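Local coordinates for protein regulator of polyketide synthase expression (Bifidobacterium adolescentis, PDB 3ONQ) that probably acts as a cytosolic PucR-type transcriptional regulator that binds DNA through a C-terminal helix-turn-helix domain, its exact targets and signal being unknown, at residues E164-E168 and R245-V249; L181-Y186 and V249-L254. All coordinates share one frame; numbering follows the deposited sequence.

Interaction 1: E164-E168 and R245-V249; sequences ELLPE and RDAYV
Pro167, in the first turn of helix 166-172, and Val249 of helix 244-261 bring the two backbones within 6.1 Å, CA to CA. Arg245 carries the polar half of the contact. Its chain leaves with CG anti to the backbone N (chi1 167°) and bends at chi2, which sends the guanidinium end-on to the carboxylate of Glu168. Arg245 NH1 reaches Glu168 OE2 at 2.8 Å, on the syn lone pair, and Arg245 NH2 reaches Glu168 OE1 at 3.0 Å. The two planes are nearly coplanar, 27° apart. NH2 also donates to the carbonyl O of Glu164 at 2.9 Å, just ahead of the helix, and a water joins that oxygen to Arg245 NE. A methionine here would probably leave the buried Glu168 carboxylate without its countercharge and the Glu164 carbonyl without its arginine donor. Val249 CG2 lies above one guanidinium face, offset toward its rim, and also touches the Pro167 ring. Pro167 CG packs on Tyr248 CE2 at 3.6 Å. The Tyr248 ring meets Tyr248 of the second subunit. The arrangement is a bidentate arginine-glutamate salt bridge bordering an apolar patch, tying the start of helix 166-172 to the last helix of the helix-turn-helix region.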
loop_
_atom_site.group_PDB
_atom_site.type_symbol
_atom_site.label_atom_id
_atom_site.label_comp_id
_atom_site.label_asym_id
_atom_site.label_seq_id
_atom_site.Cartn_x
_atom_site.Cartn_y
_atom_site.Cartn_z
ATOM N N GLU B 164 -13.450 3.113 -21.192
ATOM C CA GLU B 164 -14.732 2.956 -21.872
ATOM C C GLU B 164 -15.839 2.330 -21.024
ATOM O O GLU B 164 -16.998 2.624 -21.222
ATOM C CB GLU B 164 -14.564 2.152 -23.154
ATOM C CG GLU B 164 -14.353 2.984 -24.384
ATOM C CD GLU B 164 -14.367 2.160 -25.649
ATOM O OE1 GLU B 164 -13.322 1.597 -25.988
ATOM O OE2 GLU B 164 -15.427 2.074 -26.300
ATOM N N LEU B 165 -15.478 1.428 -20.122
ATOM C CA LEU B 165 -16.449 0.703 -19.305
ATOM C C LEU B 165 -16.468 0.986 -17.792
ATOM O O LEU B 165 -16.765 0.103 -17.011
ATOM C CB LEU B 165 -16.320 -0.791 -19.565
ATOM C CG LEU B 165 -16.863 -1.168 -20.935
ATOM C CD1 LEU B 165 -16.120 -2.321 -21.511
ATOM C CD2 LEU B 165 -18.335 -1.462 -20.850
ATOM N N LEU B 166 -16.122 2.199 -17.386
ATOM C CA LEU B 166 -15.964 2.506 -15.962
ATOM C C LEU B 166 -17.164 2.117 -15.096
ATOM O O LEU B 166 -17.015 1.400 -14.103
ATOM C CB LEU B 166 -15.608 3.984 -15.749
ATOM C CG LEU B 166 -14.174 4.363 -16.102
ATOM C CD1 LEU B 166 -13.891 5.823 -15.793
ATOM C CD2 LEU B 166 -13.238 3.471 -15.318
ATOM N N PRO B 167 -18.360 2.599 -15.456
ATOM C CA PRO B 167 -19.464 2.300 -14.535
ATOM C C PRO B 167 -19.779 0.804 -14.437
ATOM O O PRO B 167 -19.981 0.294 -13.328
ATOM C CB PRO B 167 -20.651 3.114 -15.093
ATOM C CG PRO B 167 -20.223 3.618 -16.447
ATOM C CD PRO B 167 -18.734 3.495 -16.565
ATOM N N GLU B 168 -19.822 0.104 -15.564
ATOM C CA GLU B 168 -20.088 -1.330 -15.521
ATOM C C GLU B 168 -18.995 -2.069 -14.724
ATOM O O GLU B 168 -19.285 -2.996 -13.956
ATOM C CB GLU B 168 -20.213 -1.902 -16.933
ATOM C CG GLU B 168 -21.413 -1.379 -17.703
ATOM C CD GLU B 168 -21.212 0.023 -18.269
ATOM O OE1 GLU B 168 -20.081 0.557 -18.233
ATOM O OE2 GLU B 168 -22.200 0.582 -18.763
ATOM N N ARG B 245 -24.562 8.193 -23.495
ATOM C CA ARG B 245 -23.603 7.276 -22.882
ATOM C C ARG B 245 -22.766 8.005 -21.844
ATOM O O ARG B 245 -22.647 7.546 -20.714
ATOM C CB ARG B 245 -22.704 6.621 -23.928
ATOM C CG ARG B 245 -21.498 5.909 -23.336
ATOM C CD ARG B 245 -21.906 4.770 -22.397
ATOM N NE ARG B 245 -20.744 4.153 -21.758
ATOM C CZ ARG B 245 -20.812 3.253 -20.780
ATOM N NH1 ARG B 245 -21.985 2.840 -20.329
ATOM N NH2 ARG B 245 -19.706 2.757 -20.255
ATOM N N ASP B 246 -22.216 9.160 -22.213
ATOM C CA ASP B 246 -21.347 9.902 -21.296
ATOM C C ASP B 246 -22.111 10.374 -20.065
ATOM O O ASP B 246 -21.561 10.405 -18.958
ATOM C CB ASP B 246 -20.706 11.119 -21.990
ATOM C CG ASP B 246 -19.751 10.729 -23.098
ATOM O OD1 ASP B 246 -19.784 9.566 -23.550
ATOM O OD2 ASP B 246 -18.961 11.594 -23.514
ATOM N N ALA B 247 -23.366 10.771 -20.267
ATOM C CA ALA B 247 -24.197 11.255 -19.167
ATOM C C ALA B 247 -24.390 10.154 -18.123
ATOM O O ALA B 247 -24.398 10.409 -16.922
ATOM C CB ALA B 247 -25.562 11.766 -19.692
ATOM N N TYR B 248 -24.546 8.925 -18.587
ATOM C CA TYR B 248 -24.627 7.793 -17.674
ATOM C C TYR B 248 -23.309 7.629 -16.897
ATOM O O TYR B 248 -23.326 7.410 -15.687
ATOM C CB TYR B 248 -24.987 6.519 -18.433
ATOM C CG TYR B 248 -24.861 5.277 -17.591
ATOM C CD1 TYR B 248 -25.750 5.017 -16.563
ATOM C CD2 TYR B 248 -23.849 4.365 -17.823
ATOM C CE1 TYR B 248 -25.629 3.879 -15.787
ATOM C CE2 TYR B 248 -23.726 3.230 -17.066
ATOM C CZ TYR B 248 -24.608 2.993 -16.047
ATOM O OH TYR B 248 -24.470 1.850 -15.290
ATOM N N VAL B 249 -22.173 7.753 -17.584
ATOM C CA VAL B 249 -20.870 7.734 -16.909
ATOM C C VAL B 249 -20.758 8.860 -15.866
ATOM O O VAL B 249 -20.382 8.630 -14.721
ATOM C CB VAL B 249 -19.695 7.827 -17.917
ATOM C CG1 VAL B 249 -18.347 7.872 -17.179
ATOM C CG2 VAL B 249 -19.727 6.649 -18.903
HETATM O O HOH W 1 -18.187 4.218 -22.987
#

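Interaction 2: L181-Y186 and V249-L254; sequences LYRNVY and VLTTAL. With SO4 (sulfate ion), chain O.
Ala253, Leu181 and Tyr186 have the most surface buried in this apolar helix-helix packing, in which helix 175-190 crosses the last helix of the PucR-type helix-turn-helix region. The local axes approach to 9.2 Å with their directions 123° apart, and the methyl of Ala253 faces the other helix where the backbones are nearest, its CA 4.9 Å from that of Leu181. Around this small side chain, Leu181 sets CD2 against Ala253 CB at 3.9 Å and sends CD1 to the methyl CG2 of Thr252. Val185, with CG1 anti to its backbone N (chi1 -174°), turns that one methyl to both Ala253 CB, at 3.6 Å, and Leu250 CD2, at 3.7 Å. Trp239 also packs against Val185 and Leu250. A wider pi-type turn runs through 181-186, with Tyr186 N bonded to Leu181 O. Tyr186 CB packs on the backbone O of Ala253 at 3.6 Å. Beyond it Tyr186 CD1 passes Leu254 CD2 at 4.2 Å. The Tyr186 hydroxyl bonds Asp261 near the end of helix 244-261; Tyr182 OH bonds the other carboxylate oxygen. Thr252 OG1 is hydrogen-bonded to Tyr248 of the second subunit. Away from this interface, Asn184 ND2 donates a nearly straight bond (167°) to O3 of a sulfate, probably from the crystallisation liquor, at 3.1 Å.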
loop_
_atom_site.group_PDB
_atom_site.type_symbol
_atom_site.label_atom_id
_atom_site.label_comp_id
_atom_site.label_asym_id
_atom_site.label_seq_id
_atom_site.Cartn_x
_atom_site.Cartn_y
_atom_site.Cartn_z
ATOM N N LEU B 181 -13.348 6.871 -11.430
ATOM C CA LEU B 181 -14.576 7.673 -11.452
ATOM C C LEU B 181 -14.451 8.779 -10.417
ATOM O O LEU B 181 -14.794 9.918 -10.679
ATOM C CB LEU B 181 -15.805 6.805 -11.171
ATOM C CG LEU B 181 -16.228 5.903 -12.327
ATOM C CD1 LEU B 181 -17.126 4.744 -11.865
ATOM C CD2 LEU B 181 -16.899 6.741 -13.412
ATOM N N TYR B 182 -13.916 8.440 -9.249
ATOM C CA TYR B 182 -13.735 9.431 -8.194
ATOM C C TYR B 182 -12.689 10.483 -8.579
ATOM O O TYR B 182 -12.967 11.683 -8.574
ATOM C CB TYR B 182 -13.342 8.749 -6.879
ATOM C CG TYR B 182 -13.199 9.704 -5.710
ATOM C CD1 TYR B 182 -14.265 10.499 -5.298
ATOM C CD2 TYR B 182 -12.006 9.798 -5.007
ATOM C CE1 TYR B 182 -14.140 11.369 -4.216
ATOM C CE2 TYR B 182 -11.872 10.661 -3.922
ATOM C CZ TYR B 182 -12.939 11.444 -3.533
ATOM O OH TYR B 182 -12.807 12.302 -2.460
ATOM N N ARG B 183 -11.493 10.022 -8.930
ATOM C CA ARG B 183 -10.359 10.905 -9.162
ATOM C C ARG B 183 -10.407 11.627 -10.491
ATOM O O ARG B 183 -10.159 12.827 -10.549
ATOM C CB ARG B 183 -9.039 10.137 -9.079
ATOM C CG ARG B 183 -8.785 9.457 -7.760
ATOM C CD ARG B 183 -8.569 10.477 -6.668
ATOM N NE ARG B 183 -8.212 9.865 -5.390
ATOM C CZ ARG B 183 -8.012 10.558 -4.273
ATOM N NH1 ARG B 183 -8.142 11.883 -4.288
ATOM N NH2 ARG B 183 -7.687 9.934 -3.145
ATOM N N ASN B 184 -10.695 10.895 -11.561
ATOM C CA ASN B 184 -10.544 11.445 -12.902
ATOM C C ASN B 184 -11.803 12.091 -13.456
ATOM O O ASN B 184 -11.747 12.775 -14.471
ATOM C CB ASN B 184 -10.077 10.383 -13.890
ATOM C CG ASN B 184 -8.716 9.806 -13.530
ATOM O OD1 ASN B 184 -7.967 10.399 -12.760
ATOM N ND2 ASN B 184 -8.401 8.643 -14.080
ATOM N N VAL B 185 -12.942 11.851 -12.823
ATOM C CA VAL B 185 -14.172 12.456 -13.315
ATOM C C VAL B 185 -14.768 13.382 -12.255
ATOM O O VAL B 185 -14.781 14.605 -12.432
ATOM C CB VAL B 185 -15.185 11.386 -13.790
ATOM C CG1 VAL B 185 -16.398 12.045 -14.429
ATOM C CG2 VAL B 185 -14.519 10.443 -14.782
ATOM N N TYR B 186 -15.225 12.805 -11.143
ATOM C CA TYR B 186 -15.865 13.581 -10.079
ATOM C C TYR B 186 -14.979 14.692 -9.529
ATOM O O TYR B 186 -15.390 15.850 -9.485
ATOM C CB TYR B 186 -16.313 12.659 -8.951
ATOM C CG TYR B 186 -16.729 13.355 -7.672
ATOM C CD1 TYR B 186 -18.025 13.847 -7.502
ATOM C CD2 TYR B 186 -15.832 13.496 -6.617
ATOM C CE1 TYR B 186 -18.409 14.471 -6.303
ATOM C CE2 TYR B 186 -16.202 14.110 -5.436
ATOM C CZ TYR B 186 -17.486 14.597 -5.277
ATOM O OH TYR B 186 -17.818 15.203 -4.083
ATOM N N VAL B 249 -22.173 7.753 -17.584
ATOM C CA VAL B 249 -20.870 7.734 -16.909
ATOM C C VAL B 249 -20.758 8.860 -15.866
ATOM O O VAL B 249 -20.382 8.630 -14.721
ATOM C CB VAL B 249 -19.695 7.827 -17.917
ATOM C CG1 VAL B 249 -18.347 7.872 -17.179
ATOM C CG2 VAL B 249 -19.727 6.649 -18.903
ATOM N N LEU B 250 -21.116 10.074 -16.252
ATOM C CA LEU B 250 -21.020 11.202 -15.329
ATOM C C LEU B 250 -21.918 11.013 -14.098
ATOM O O LEU B 250 -21.498 11.252 -12.954
ATOM C CB LEU B 250 -21.348 12.503 -16.056
ATOM C CG LEU B 250 -20.286 12.998 -17.043
ATOM C CD1 LEU B 250 -20.885 13.985 -18.036
ATOM C CD2 LEU B 250 -19.111 13.627 -16.305
ATOM N N THR B 251 -23.141 10.559 -14.336
ATOM C CA THR B 251 -24.096 10.307 -13.260
ATOM C C THR B 251 -23.478 9.320 -12.266
ATOM O O THR B 251 -23.567 9.505 -11.053
ATOM C CB THR B 251 -25.427 9.753 -13.828
ATOM O OG1 THR B 251 -25.965 10.692 -14.764
ATOM C CG2 THR B 251 -26.456 9.494 -12.721
ATOM N N THR B 252 -22.824 8.289 -12.791
ATOM C CA THR B 252 -22.202 7.274 -11.948
ATOM C C THR B 252 -21.072 7.887 -11.131
ATOM O O THR B 252 -20.976 7.673 -9.919
ATOM C CB THR B 252 -21.668 6.083 -12.766
ATOM O OG1 THR B 252 -22.738 5.500 -13.518
ATOM C CG2 THR B 252 -21.077 5.019 -11.842
ATOM N N ALA B 253 -20.235 8.677 -11.790
ATOM C CA ALA B 253 -19.155 9.364 -11.090
ATOM C C ALA B 253 -19.667 10.253 -9.941
ATOM O O ALA B 253 -19.055 10.314 -8.870
ATOM C CB ALA B 253 -18.310 10.175 -12.076
ATOM N N LEU B 254 -20.776 10.952 -10.162
ATOM C CA LEU B 254 -21.301 11.837 -9.130
ATOM C C LEU B 254 -21.760 11.032 -7.916
ATOM O O LEU B 254 -21.553 11.458 -6.774
ATOM C CB LEU B 254 -22.442 12.723 -9.655
ATOM C CG LEU B 254 -22.133 13.774 -10.732
ATOM C CD1 LEU B 254 -23.388 14.571 -11.089
ATOM C CD2 LEU B 254 -21.043 14.714 -10.299
HETATM S S SO4 O . -4.801 6.816 -13.959
HETATM O O1 SO4 O . -5.199 6.994 -15.355
HETATM O O2 SO4 O . -3.677 7.697 -13.651
HETATM O O3 SO4 O . -5.911 7.154 -13.070
HETATM O O4 SO4 O . -4.404 5.427 -13.748
#

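Both interactions use helix 244-261, the final helix of the chain, and share Val249; their centres lie about 9 Å apart. Helices 166-172 and 175-190 follow one another in sequence and meet successive turns of it. Along the chain the segments alternate: 164-168, 181-186, then 245-249 and 249-254. The two contacts also touch directly, through Pro167 CB and Thr252 OG1 at 3.5 Å and through Leu166 CB and Leu181 CD2. Interaction 1 brings charge and interaction 2 is apolar, and together they fasten helices 166-172 and 175-190 to the helix-turn-helix region. Both reach the second subunit, consistent with helix 244-261 taking part in subunit association as well.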